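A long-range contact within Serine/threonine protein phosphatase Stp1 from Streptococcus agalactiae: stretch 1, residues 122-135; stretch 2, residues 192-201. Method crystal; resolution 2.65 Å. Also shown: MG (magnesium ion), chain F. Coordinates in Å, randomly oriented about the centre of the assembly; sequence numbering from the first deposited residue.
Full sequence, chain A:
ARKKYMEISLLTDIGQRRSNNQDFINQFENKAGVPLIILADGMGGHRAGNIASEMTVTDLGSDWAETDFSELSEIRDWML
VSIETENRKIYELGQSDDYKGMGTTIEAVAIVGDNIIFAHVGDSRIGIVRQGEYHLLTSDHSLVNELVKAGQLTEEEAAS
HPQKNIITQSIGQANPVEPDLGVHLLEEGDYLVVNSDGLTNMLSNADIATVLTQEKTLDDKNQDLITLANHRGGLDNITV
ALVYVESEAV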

# COMPACT_ATOMS: atom_id res chain seq x y z
N GLY A 122 -0.43 7.85 3.35
CA GLY A 122 -1.86 7.58 3.44
C GLY A 122 -2.28 6.58 4.50
O GLY A 122 -1.62 6.44 5.54
N ASP A 123 -3.39 5.89 4.24
CA ASP A 123 -3.92 4.89 5.17
C ASP A 123 -3.91 3.47 4.60
O ASP A 123 -4.57 2.57 5.11
CB ASP A 123 -5.33 5.27 5.65
CG ASP A 123 -6.34 5.39 4.52
OD1 ASP A 123 -5.93 5.38 3.33
OD2 ASP A 123 -7.56 5.50 4.82
N SER A 124 -3.16 3.28 3.52
CA SER A 124 -2.86 1.94 3.06
C SER A 124 -1.87 1.31 4.05
O SER A 124 -1.25 2.00 4.86
CB SER A 124 -2.30 1.98 1.65
OG SER A 124 -3.28 2.32 0.70
N ARG A 125 -1.74 -0.01 4.04
CA ARG A 125 -0.95 -0.64 5.07
C ARG A 125 0.01 -1.67 4.53
O ARG A 125 -0.17 -2.20 3.43
CB ARG A 125 -1.83 -1.30 6.10
CG ARG A 125 -2.72 -0.34 6.81
CD ARG A 125 -3.10 -0.89 8.12
NE ARG A 125 -3.93 0.06 8.83
CZ ARG A 125 -4.81 -0.30 9.75
NH1 ARG A 125 -4.95 -1.59 10.02
NH2 ARG A 125 -5.56 0.61 10.35
N ILE A 126 1.06 -1.91 5.33
CA ILE A 126 2.04 -2.96 5.09
C ILE A 126 2.24 -3.73 6.38
O ILE A 126 2.46 -3.12 7.45
CB ILE A 126 3.39 -2.38 4.68
CG1 ILE A 126 3.26 -1.57 3.40
CG2 ILE A 126 4.41 -3.48 4.50
CD1 ILE A 126 4.50 -0.80 3.09
N GLY A 127 2.15 -5.05 6.30
CA GLY A 127 2.41 -5.89 7.45
C GLY A 127 3.21 -7.13 7.14
O GLY A 127 3.35 -7.53 5.99
N ILE A 128 3.74 -7.76 8.17
CA ILE A 128 4.39 -9.04 8.01
C ILE A 128 3.64 -10.05 8.84
O ILE A 128 3.28 -9.78 9.98
CB ILE A 128 5.88 -9.01 8.46
CG1 ILE A 128 6.73 -8.23 7.46
CG2 ILE A 128 6.46 -10.43 8.60
CD1 ILE A 128 8.05 -7.85 8.01
N VAL A 129 3.36 -11.20 8.24
CA VAL A 129 2.83 -12.33 8.99
C VAL A 129 3.92 -13.38 9.23
O VAL A 129 4.47 -13.93 8.28
CB VAL A 129 1.60 -12.91 8.27
CG1 VAL A 129 1.13 -14.20 8.95
CG2 VAL A 129 0.50 -11.85 8.22
N ARG A 130 4.24 -13.61 10.50
CA ARG A 130 5.28 -14.59 10.90
C ARG A 130 4.73 -15.48 12.01
O ARG A 130 4.13 -14.96 12.97
CB ARG A 130 6.52 -13.87 11.42
CG ARG A 130 7.70 -14.73 11.84
CD ARG A 130 8.93 -13.85 12.11
NE ARG A 130 9.25 -13.06 10.93
CZ ARG A 130 9.81 -11.84 10.94
NH1 ARG A 130 10.12 -11.24 12.08
NH2 ARG A 130 10.03 -11.22 9.79
N GLN A 131 4.93 -16.79 11.88
CA GLN A 131 4.49 -17.76 12.89
C GLN A 131 3.06 -17.49 13.37
O GLN A 131 2.81 -17.40 14.56
CB GLN A 131 5.46 -17.79 14.08
CG GLN A 131 6.91 -18.16 13.75
CD GLN A 131 7.10 -19.64 13.41
OE1 GLN A 131 6.73 -20.52 14.20
NE2 GLN A 131 7.68 -19.92 12.25
N GLY A 132 2.15 -17.30 12.42
CA GLY A 132 0.75 -16.98 12.70
C GLY A 132 0.44 -15.59 13.23
O GLY A 132 -0.66 -15.36 13.70
N GLU A 133 1.38 -14.66 13.19
CA GLU A 133 1.13 -13.35 13.79
C GLU A 133 1.34 -12.18 12.84
O GLU A 133 2.36 -12.14 12.16
CB GLU A 133 2.01 -13.15 15.02
CG GLU A 133 1.70 -11.85 15.75
CD GLU A 133 2.56 -11.62 16.96
OE1 GLU A 133 3.30 -12.55 17.37
OE2 GLU A 133 2.49 -10.50 17.51
N TYR A 134 0.40 -11.23 12.81
CA TYR A 134 0.52 -10.02 11.96
C TYR A 134 1.26 -8.89 12.65
O TYR A 134 0.84 -8.41 13.69
CB TYR A 134 -0.87 -9.52 11.55
CG TYR A 134 -0.91 -8.31 10.63
CD1 TYR A 134 -0.97 -8.48 9.25
CD2 TYR A 134 -0.91 -7.01 11.13
CE1 TYR A 134 -1.03 -7.39 8.40
CE2 TYR A 134 -0.97 -5.90 10.29
CZ TYR A 134 -1.03 -6.10 8.92
OH TYR A 134 -1.08 -5.03 8.07
N HIS A 135 2.35 -8.44 12.06
CA HIS A 135 3.08 -7.30 12.60
C HIS A 135 2.87 -6.08 11.72
O HIS A 135 3.30 -6.08 10.58
CB HIS A 135 4.58 -7.61 12.67
CG HIS A 135 4.92 -8.71 13.61
ND1 HIS A 135 5.38 -8.49 14.89
CD2 HIS A 135 4.87 -10.06 13.46
CE1 HIS A 135 5.60 -9.64 15.49
NE2 HIS A 135 5.30 -10.61 14.64
N LEU A 192 4.72 -10.92 3.39
CA LEU A 192 4.52 -9.49 3.34
C LEU A 192 3.10 -9.29 2.87
O LEU A 192 2.67 -9.94 1.90
CB LEU A 192 5.47 -8.82 2.33
CG LEU A 192 5.47 -7.28 2.37
CD1 LEU A 192 5.92 -6.77 3.73
CD2 LEU A 192 6.35 -6.73 1.28
N VAL A 193 2.36 -8.41 3.55
CA VAL A 193 1.00 -8.12 3.17
C VAL A 193 0.84 -6.63 2.90
O VAL A 193 0.86 -5.81 3.81
CB VAL A 193 0.00 -8.56 4.26
CG1 VAL A 193 -1.46 -8.35 3.79
CG2 VAL A 193 0.23 -10.01 4.65
N VAL A 194 0.71 -6.27 1.64
CA VAL A 194 0.51 -4.88 1.29
C VAL A 194 -0.96 -4.70 0.88
O VAL A 194 -1.44 -5.38 -0.01
CB VAL A 194 1.44 -4.46 0.13
CG1 VAL A 194 1.31 -2.98 -0.15
CG2 VAL A 194 2.90 -4.79 0.45
N ASN A 195 -1.67 -3.79 1.55
CA ASN A 195 -3.09 -3.61 1.24
C ASN A 195 -3.66 -2.17 1.36
O ASN A 195 -3.13 -1.31 2.07
CB ASN A 195 -3.94 -4.58 2.05
CG ASN A 195 -3.85 -4.33 3.51
OD1 ASN A 195 -4.66 -3.60 4.08
ND2 ASN A 195 -2.85 -4.90 4.15
N SER A 196 -4.78 -1.94 0.68
CA SER A 196 -5.51 -0.68 0.80
C SER A 196 -6.45 -0.89 1.96
O SER A 196 -6.60 -2.02 2.41
CB SER A 196 -6.30 -0.38 -0.47
OG SER A 196 -7.24 -1.41 -0.73
N ASP A 197 -7.11 0.18 2.42
CA ASP A 197 -7.88 0.09 3.65
C ASP A 197 -9.08 -0.85 3.57
O ASP A 197 -9.55 -1.33 4.59
CB ASP A 197 -8.29 1.48 4.19
CG ASP A 197 -9.03 2.35 3.16
OD1 ASP A 197 -9.12 1.95 1.98
OD2 ASP A 197 -9.52 3.45 3.52
N GLY A 198 -9.52 -1.16 2.36
CA GLY A 198 -10.67 -2.02 2.15
C GLY A 198 -10.49 -3.44 2.65
O GLY A 198 -11.46 -4.14 2.91
N LEU A 199 -9.24 -3.89 2.77
CA LEU A 199 -8.98 -5.18 3.37
C LEU A 199 -9.10 -5.04 4.88
O LEU A 199 -9.95 -5.67 5.51
CB LEU A 199 -7.59 -5.72 3.00
CG LEU A 199 -7.41 -7.17 3.49
CD1 LEU A 199 -8.25 -8.10 2.64
CD2 LEU A 199 -5.93 -7.61 3.47
N THR A 200 -8.26 -4.18 5.44
CA THR A 200 -8.13 -4.08 6.89
C THR A 200 -9.28 -3.35 7.63
O THR A 200 -9.37 -3.43 8.85
CB THR A 200 -6.80 -3.44 7.24
OG1 THR A 200 -6.54 -2.39 6.30
CG2 THR A 200 -5.67 -4.48 7.15
N ASN A 201 -10.15 -2.65 6.91
CA ASN A 201 -11.37 -2.15 7.54
C ASN A 201 -12.39 -3.26 7.72
O ASN A 201 -13.21 -3.20 8.62
CB ASN A 201 -11.99 -1.00 6.75
CG ASN A 201 -11.14 0.27 6.77
OD1 ASN A 201 -10.23 0.44 7.60
ND2 ASN A 201 -11.44 1.17 5.85
MG MG F . -9.96 2.78 0.29
O HOH W 1 -6.27 2.57 1.56
O HOH W 2 -10.33 4.66 1.28
O HOH W 3 -10.82 3.98 -1.32
O HOH W 4 -9.47 1.36 -1.27

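The apolar centre of this contact lies on the sheet face that carries I126, I128, L192 and V194. L192 is the residue that ties it together: its CD1 sits 3.7 Å from CG2 of I126 and 4.1 Å from CG1 of I128, so one leucine methyl serves two isoleucines spaced two residues apart on the neighbouring strand. Both isoleucines adopt the m,t rotamer, which presents a repeated shape along that strand. V194 extends the patch more loosely, with its CG1 4.3 Å from CG1 of I126. The rule here is alternation: in an extended strand every second side chain reaches the same face, and directly opposed residues in the register, I126 with V194 and I128 with L192, are the non-hydrogen-bonded pairs.

The other face, with R125, V193 and N195, is built differently, because G127 has no side chain to offer opposite V193. The ring of Y134, from the second strand of the hairpin, occupies that space; a CB on G127 would come within 2.3 Å of Y134 CZ. V193 meets the edge of this ring, its CB 4.4 Å from CE1 of Y134, while V193 CG2 lies 4.0 Å from CG2 of V129. A glycine on one strand thus makes room for an aromatic ring from the next, and a valine closes the group. The hairpin that delivers Y134 reverses through a type I' turn from R130 to E133, well clear of the second stretch.

Between the two faces runs the backbone ladder. The strands are antiparallel, their directions 156° apart, and two reciprocal pairs of hydrogen bonds hold them. G127 N donates to V193 O at 2.9 Å and V193 N to G127 O at 2.8 Å; two residues along, past the non-hydrogen-bonded pair I126 with V194, R125 N donates to N195 O at 2.7 Å and N195 N to R125 O at 2.9 Å. Weaker CA-H...O contacts fill the intervals, the shortest from I126 CA to V193 O at 3.3 Å.

Beyond R125 and N195 the contact turns polar. The R125 side chain stretches over the second segment as far as T200, whose CB is 3.8 Å from NH1 and whose OG1 lies over one face of the guanidinium. NE and NH2 of the same group are hydrogen-bonded elsewhere in the structure.

At the outermost edge, direct packing gives way to water and metal. Water 1 bridges the stretches, accepting a hydrogen bond from D197 N at 2.7 Å and pairing with S124 OG at 3.1 Å. The carboxylates of D123 and D197 come unusually close, OD2 to OD2 at 3.1 Å, an approach of like charges that is not a hydrogen bond. Nearby, OD1 of D197 binds the magnesium ion at 2.1 Å, and D197 OD2 accepts a hydrogen bond from the metal-bound water 2 at 2.7 Å. The ladder therefore ends close to the metal site, with D197 only two residues past N195.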